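Local atomic coordinates of particle-associated glycoside hydrolase (Acinetobacter phage Fri1, PDB entry 6C72), a protein that probably degrades the capsular polysaccharide of Acinetobacter baumannii as the phage's tailspike depolymerase, and can bind zinc ions. Residues Q289-I302 with F322-V336. Residues are numbered along the deposited sequence; the frame is centred on the assembly and turned at random.
Sequences QLKPELTWVYLFDI and FNALASAGAEPTVLV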
loop_
_atom_site.group_PDB
_atom_site.type_symbol
_atom_site.label_atom_id
_atom_site.label_comp_id
_atom_site.label_asym_id
_atom_site.label_seq_id
_atom_site.Cartn_x
_atom_site.Cartn_y
_atom_site.Cartn_z
ATOM N N GLN A 289 -17.955 -21.128 2.676
ATOM C CA GLN A 289 -18.613 -22.407 2.388
ATOM C C GLN A 289 -19.059 -23.027 3.715
ATOM O O GLN A 289 -18.406 -23.911 4.264
ATOM C CB GLN A 289 -17.673 -23.331 1.622
ATOM C CG GLN A 289 -17.298 -22.819 0.233
ATOM C CD GLN A 289 -18.342 -23.154 -0.844
ATOM O OE1 GLN A 289 -19.521 -23.334 -0.554
ATOM N NE2 GLN A 289 -17.896 -23.232 -2.097
ATOM N N LEU A 290 -20.212 -22.588 4.212
ATOM C CA LEU A 290 -20.708 -23.025 5.512
ATOM C C LEU A 290 -21.907 -23.963 5.406
ATOM O O LEU A 290 -22.610 -24.177 6.397
ATOM C CB LEU A 290 -21.057 -21.813 6.376
ATOM C CG LEU A 290 -19.877 -20.888 6.678
ATOM C CD1 LEU A 290 -20.283 -19.797 7.662
ATOM C CD2 LEU A 290 -18.680 -21.682 7.213
ATOM N N LYS A 291 -22.146 -24.554 4.233
ATOM C CA LYS A 291 -23.219 -25.524 4.032
ATOM C C LYS A 291 -22.591 -26.835 3.572
ATOM O O LYS A 291 -22.617 -27.156 2.373
ATOM C CB LYS A 291 -24.239 -25.012 3.017
ATOM C CG LYS A 291 -24.811 -23.648 3.356
ATOM C CD LYS A 291 -26.200 -23.494 2.797
ATOM C CE LYS A 291 -26.875 -22.215 3.283
ATOM N NZ LYS A 291 -28.279 -22.151 2.746
ATOM N N PRO A 292 -22.055 -27.636 4.498
ATOM C CA PRO A 292 -21.284 -28.825 4.082
ATOM C C PRO A 292 -22.094 -29.841 3.304
ATOM O O PRO A 292 -21.522 -30.588 2.496
ATOM C CB PRO A 292 -20.790 -29.414 5.412
ATOM C CG PRO A 292 -20.987 -28.328 6.426
ATOM C CD PRO A 292 -22.143 -27.511 5.958
ATOM N N GLU A 293 -23.411 -29.885 3.513
ATOM C CA GLU A 293 -24.247 -30.813 2.765
ATOM C C GLU A 293 -24.300 -30.466 1.282
ATOM O O GLU A 293 -24.529 -31.355 0.456
ATOM C CB GLU A 293 -25.661 -30.835 3.356
ATOM C CG GLU A 293 -26.447 -29.532 3.176
ATOM C CD GLU A 293 -26.071 -28.407 4.164
ATOM O OE1 GLU A 293 -25.126 -28.557 4.975
ATOM O OE2 GLU A 293 -26.756 -27.358 4.130
ATOM N N LEU A 294 -24.061 -29.203 0.925
ATOM C CA LEU A 294 -23.996 -28.781 -0.473
ATOM C C LEU A 294 -22.538 -28.861 -0.897
ATOM O O LEU A 294 -21.786 -27.882 -0.832
ATOM C CB LEU A 294 -24.551 -27.374 -0.623
ATOM C CG LEU A 294 -26.013 -27.183 -0.211
ATOM C CD1 LEU A 294 -26.319 -25.682 -0.223
ATOM C CD2 LEU A 294 -26.944 -27.940 -1.166
ATOM N N THR A 295 -22.149 -30.042 -1.371
ATOM C CA THR A 295 -20.745 -30.324 -1.647
ATOM C C THR A 295 -20.194 -29.378 -2.713
ATOM O O THR A 295 -20.895 -28.981 -3.648
ATOM C CB THR A 295 -20.594 -31.781 -2.070
ATOM O OG1 THR A 295 -21.416 -32.032 -3.221
ATOM C CG2 THR A 295 -21.047 -32.686 -0.928
ATOM N N TRP A 296 -18.915 -29.028 -2.574
ATOM C CA TRP A 296 -18.298 -28.011 -3.416
ATOM C C TRP A 296 -16.838 -28.386 -3.701
ATOM O O TRP A 296 -16.331 -29.414 -3.239
ATOM C CB TRP A 296 -18.420 -26.625 -2.767
ATOM C CG TRP A 296 -18.086 -26.615 -1.300
ATOM C CD1 TRP A 296 -18.930 -26.864 -0.253
ATOM C CD2 TRP A 296 -16.784 -26.413 -0.728
ATOM N NE1 TRP A 296 -18.242 -26.780 0.940
ATOM C CE2 TRP A 296 -16.923 -26.509 0.676
ATOM C CE3 TRP A 296 -15.525 -26.129 -1.265
ATOM C CZ2 TRP A 296 -15.846 -26.339 1.550
ATOM C CZ3 TRP A 296 -14.459 -25.958 -0.397
ATOM C CH2 TRP A 296 -14.622 -26.073 0.996
ATOM N N VAL A 297 -16.154 -27.544 -4.476
ATOM C CA VAL A 297 -14.826 -27.893 -4.987
ATOM C C VAL A 297 -13.733 -27.143 -4.231
ATOM O O VAL A 297 -12.894 -27.759 -3.562
ATOM C CB VAL A 297 -14.733 -27.621 -6.501
ATOM C CG1 VAL A 297 -13.396 -28.130 -7.060
ATOM C CG2 VAL A 297 -15.936 -28.246 -7.231
ATOM N N TYR A 298 -13.722 -25.816 -4.336
ATOM C CA TYR A 298 -12.766 -24.991 -3.613
ATOM C C TYR A 298 -13.492 -23.840 -2.931
ATOM O O TYR A 298 -14.690 -23.618 -3.128
ATOM C CB TYR A 298 -11.681 -24.417 -4.529
ATOM C CG TYR A 298 -10.976 -25.409 -5.427
ATOM C CD1 TYR A 298 -10.316 -26.507 -4.897
ATOM C CD2 TYR A 298 -10.918 -25.207 -6.812
ATOM C CE1 TYR A 298 -9.656 -27.407 -5.709
ATOM C CE2 TYR A 298 -10.239 -26.097 -7.642
ATOM C CZ TYR A 298 -9.613 -27.193 -7.076
ATOM O OH TYR A 298 -8.938 -28.085 -7.864
ATOM N N LEU A 299 -12.738 -23.078 -2.146
ATOM C CA LEU A 299 -13.304 -21.922 -1.470
ATOM C C LEU A 299 -13.260 -20.680 -2.357
ATOM O O LEU A 299 -14.304 -20.108 -2.690
ATOM C CB LEU A 299 -12.570 -21.698 -0.142
ATOM C CG LEU A 299 -13.002 -20.533 0.741
ATOM C CD1 LEU A 299 -14.510 -20.544 1.040
ATOM C CD2 LEU A 299 -12.204 -20.592 2.040
ATOM N N PHE A 300 -12.065 -20.268 -2.764
ATOM C CA PHE A 300 -11.862 -19.081 -3.584
ATOM C C PHE A 300 -10.793 -19.428 -4.608
ATOM O O PHE A 300 -9.738 -19.951 -4.242
ATOM C CB PHE A 300 -11.448 -17.882 -2.726
ATOM C CG PHE A 300 -11.087 -16.665 -3.518
ATOM C CD1 PHE A 300 -12.048 -15.750 -3.888
ATOM C CD2 PHE A 300 -9.777 -16.441 -3.905
ATOM C CE1 PHE A 300 -11.707 -14.641 -4.627
ATOM C CE2 PHE A 300 -9.435 -15.331 -4.647
ATOM C CZ PHE A 300 -10.398 -14.433 -4.999
ATOM N N ASP A 301 -11.069 -19.194 -5.888
ATOM C CA ASP A 301 -10.254 -19.792 -6.944
ATOM C C ASP A 301 -9.783 -18.721 -7.923
ATOM O O ASP A 301 -10.578 -18.196 -8.705
ATOM C CB ASP A 301 -11.049 -20.882 -7.668
ATOM C CG ASP A 301 -10.164 -21.850 -8.445
ATOM O OD1 ASP A 301 -8.928 -21.835 -8.263
ATOM O OD2 ASP A 301 -10.711 -22.644 -9.238
ATOM N N ILE A 302 -8.485 -18.416 -7.899
ATOM C CA ILE A 302 -7.848 -17.681 -8.989
ATOM C C ILE A 302 -7.263 -18.738 -9.917
ATOM O O ILE A 302 -6.187 -19.275 -9.653
ATOM C CB ILE A 302 -6.770 -16.722 -8.494
ATOM C CG1 ILE A 302 -7.369 -15.663 -7.577
ATOM C CG2 ILE A 302 -6.064 -16.085 -9.672
ATOM C CD1 ILE A 302 -6.336 -14.717 -6.999
ATOM N N PHE A 322 -12.042 -15.643 4.712
ATOM C CA PHE A 322 -12.168 -16.898 3.999
ATOM C C PHE A 322 -12.492 -17.960 5.035
ATOM O O PHE A 322 -11.709 -18.178 5.962
ATOM C CB PHE A 322 -10.886 -17.243 3.249
ATOM C CG PHE A 322 -10.400 -16.143 2.358
ATOM C CD1 PHE A 322 -10.879 -16.027 1.055
ATOM C CD2 PHE A 322 -9.445 -15.240 2.808
ATOM C CE1 PHE A 322 -10.434 -15.008 0.222
ATOM C CE2 PHE A 322 -8.981 -14.220 1.975
ATOM C CZ PHE A 322 -9.482 -14.101 0.678
ATOM N N ASN A 323 -13.641 -18.608 4.890
ATOM C CA ASN A 323 -14.146 -19.487 5.933
ATOM C C ASN A 323 -14.770 -20.721 5.306
ATOM O O ASN A 323 -15.630 -20.608 4.432
ATOM C CB ASN A 323 -15.166 -18.735 6.807
ATOM C CG ASN A 323 -15.524 -19.482 8.064
ATOM O OD1 ASN A 323 -15.000 -20.559 8.329
ATOM N ND2 ASN A 323 -16.422 -18.904 8.860
ATOM N N ALA A 324 -14.364 -21.894 5.766
ATOM C CA ALA A 324 -14.899 -23.123 5.207
ATOM C C ALA A 324 -15.017 -24.176 6.297
ATOM O O ALA A 324 -14.178 -24.255 7.198
ATOM C CB ALA A 324 -14.032 -23.648 4.052
ATOM N N LEU A 325 -16.091 -24.945 6.234
ATOM C CA LEU A 325 -16.235 -26.148 7.033
ATOM C C LEU A 325 -15.972 -27.351 6.142
ATOM O O LEU A 325 -16.130 -27.286 4.917
ATOM C CB LEU A 325 -17.629 -26.249 7.662
ATOM C CG LEU A 325 -18.073 -25.078 8.551
ATOM C CD1 LEU A 325 -19.562 -25.205 8.937
ATOM C CD2 LEU A 325 -17.189 -24.957 9.776
ATOM N N ALA A 326 -15.545 -28.443 6.761
ATOM C CA ALA A 326 -15.253 -29.647 6.000
ATOM C C ALA A 326 -16.486 -30.077 5.211
ATOM O O ALA A 326 -17.624 -29.954 5.682
ATOM C CB ALA A 326 -14.790 -30.767 6.937
ATOM N N SER A 327 -16.262 -30.525 3.979
ATOM C CA SER A 327 -17.340 -31.002 3.125
ATOM C C SER A 327 -16.843 -32.152 2.258
ATOM O O SER A 327 -15.679 -32.168 1.851
ATOM C CB SER A 327 -17.889 -29.875 2.253
ATOM O OG SER A 327 -19.025 -30.316 1.538
ATOM N N ALA A 328 -17.727 -33.119 1.992
ATOM C CA ALA A 328 -17.348 -34.317 1.244
ATOM C C ALA A 328 -16.822 -33.964 -0.149
ATOM O O ALA A 328 -17.546 -33.395 -0.976
ATOM C CB ALA A 328 -18.544 -35.261 1.144
ATOM N N GLY A 329 -15.559 -34.321 -0.411
ATOM C CA GLY A 329 -14.906 -34.046 -1.673
ATOM C C GLY A 329 -14.347 -32.650 -1.824
ATOM O O GLY A 329 -13.647 -32.386 -2.810
ATOM N N ALA A 330 -14.618 -31.751 -0.880
ATOM C CA ALA A 330 -14.190 -30.364 -0.982
ATOM C C ALA A 330 -12.756 -30.175 -0.515
ATOM O O ALA A 330 -12.296 -30.842 0.414
ATOM C CB ALA A 330 -15.114 -29.467 -0.160
ATOM N N GLU A 331 -12.053 -29.263 -1.181
ATOM C CA GLU A 331 -10.733 -28.807 -0.760
ATOM C C GLU A 331 -10.852 -27.357 -0.315
ATOM O O GLU A 331 -11.138 -26.481 -1.151
ATOM C CB GLU A 331 -9.707 -28.935 -1.887
ATOM C CG GLU A 331 -8.308 -28.564 -1.452
ATOM C CD GLU A 331 -7.287 -28.649 -2.590
ATOM O OE1 GLU A 331 -7.113 -27.644 -3.320
ATOM O OE2 GLU A 331 -6.671 -29.729 -2.750
ATOM N N PRO A 332 -10.641 -27.048 0.969
ATOM C CA PRO A 332 -10.948 -25.719 1.505
ATOM C C PRO A 332 -9.875 -24.669 1.235
ATOM O O PRO A 332 -9.372 -24.001 2.141
ATOM C CB PRO A 332 -11.094 -26.005 3.016
ATOM C CG PRO A 332 -10.137 -27.131 3.238
ATOM C CD PRO A 332 -10.180 -27.985 2.006
ATOM N N THR A 333 -9.529 -24.511 -0.037
ATOM C CA THR A 333 -8.359 -23.728 -0.408
ATOM C C THR A 333 -8.743 -22.426 -1.098
ATOM O O THR A 333 -9.838 -22.282 -1.650
ATOM C CB THR A 333 -7.415 -24.536 -1.299
ATOM O OG1 THR A 333 -8.188 -25.245 -2.267
ATOM C CG2 THR A 333 -6.619 -25.536 -0.464
ATOM N N VAL A 334 -7.841 -21.467 -0.962
ATOM C CA VAL A 334 -7.837 -20.189 -1.655
ATOM C C VAL A 334 -6.668 -20.279 -2.626
ATOM O O VAL A 334 -5.499 -20.209 -2.215
ATOM C CB VAL A 334 -7.678 -19.028 -0.661
ATOM C CG1 VAL A 334 -7.739 -17.677 -1.345
ATOM C CG2 VAL A 334 -8.730 -19.148 0.443
ATOM N N LEU A 335 -6.970 -20.516 -3.896
ATOM C CA LEU A 335 -5.960 -20.869 -4.881
ATOM C C LEU A 335 -5.464 -19.626 -5.602
ATOM O O LEU A 335 -6.251 -18.755 -5.977
ATOM C CB LEU A 335 -6.510 -21.849 -5.922
ATOM C CG LEU A 335 -7.054 -23.210 -5.502
ATOM C CD1 LEU A 335 -8.499 -23.068 -5.048
ATOM C CD2 LEU A 335 -6.934 -24.231 -6.633
ATOM N N VAL A 336 -4.154 -19.557 -5.805
ATOM C CA VAL A 336 -3.544 -18.546 -6.655
ATOM C C VAL A 336 -2.806 -19.272 -7.775
ATOM O O VAL A 336 -1.873 -20.041 -7.515
ATOM C CB VAL A 336 -2.596 -17.630 -5.868
ATOM C CG1 VAL A 336 -1.885 -16.665 -6.833
ATOM C CG2 VAL A 336 -3.361 -16.876 -4.807
HETATM O O HOH W 1 -18.821 -26.666 3.738
HETATM O O HOH W 2 -20.464 -33.139 3.263
HETATM O O HOH W 3 -17.274 -31.839 -3.771
HETATM O O HOH W 4 -12.338 -30.442 -4.325
#
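Trp296 and Ala330 meet where the turn loops of two successive coils of a parallel beta-helix, the fold common among phage tailspikes, stack on one another. Ala330 CB sits over the six-membered ring of Trp296 in a CH-pi contact, 3.3 Å from its centroid and only 3° off the ring normal, while Gln289 CB covers the opposite face toward the rim. Leu325 O and Pro332 CA lie at the indole edge. A bound water accepts from Trp296 NE1 and donates to both Gln289 O and Leu325 O, tying the indole to both segments. The Trp296 CG lies between backbone N and carbonyl carbon (chi1 45°), which swings the indole toward 322-336.

Tyr298 is sandwiched: Leu335 CD2 stands 4.0 Å from its ring centroid, and Val297 CG1 covers the other face. Glu331 crosses this ring obliquely, its OE1 3.5 Å from Tyr298 CE1; that carboxylate oxygen also accepts from Thr333 OG1 on its anti lone pair and forms a salt bridge with Arg362 of the next coil.

In the interior of the beta-helix, Leu299 CG is anti to the backbone N, sending CD2 against Phe322 CB and Val334 CG2. Phe322 turns its edge toward the face of Phe300, planes at 62°, and Phe287 and Phe355 extend the aromatic cluster. Strands 300-302 and 333-336 run parallel, their axes 4.7 Å apart, and Thr333 O accepts from both Leu299 N and Phe300 N. Between the type I turn at Lys291-Leu294 and the type II turn that starts at Ser327, Ser327 OG donates to Pro292 O across 2.7 Å, on a lone pair in the carbonyl plane.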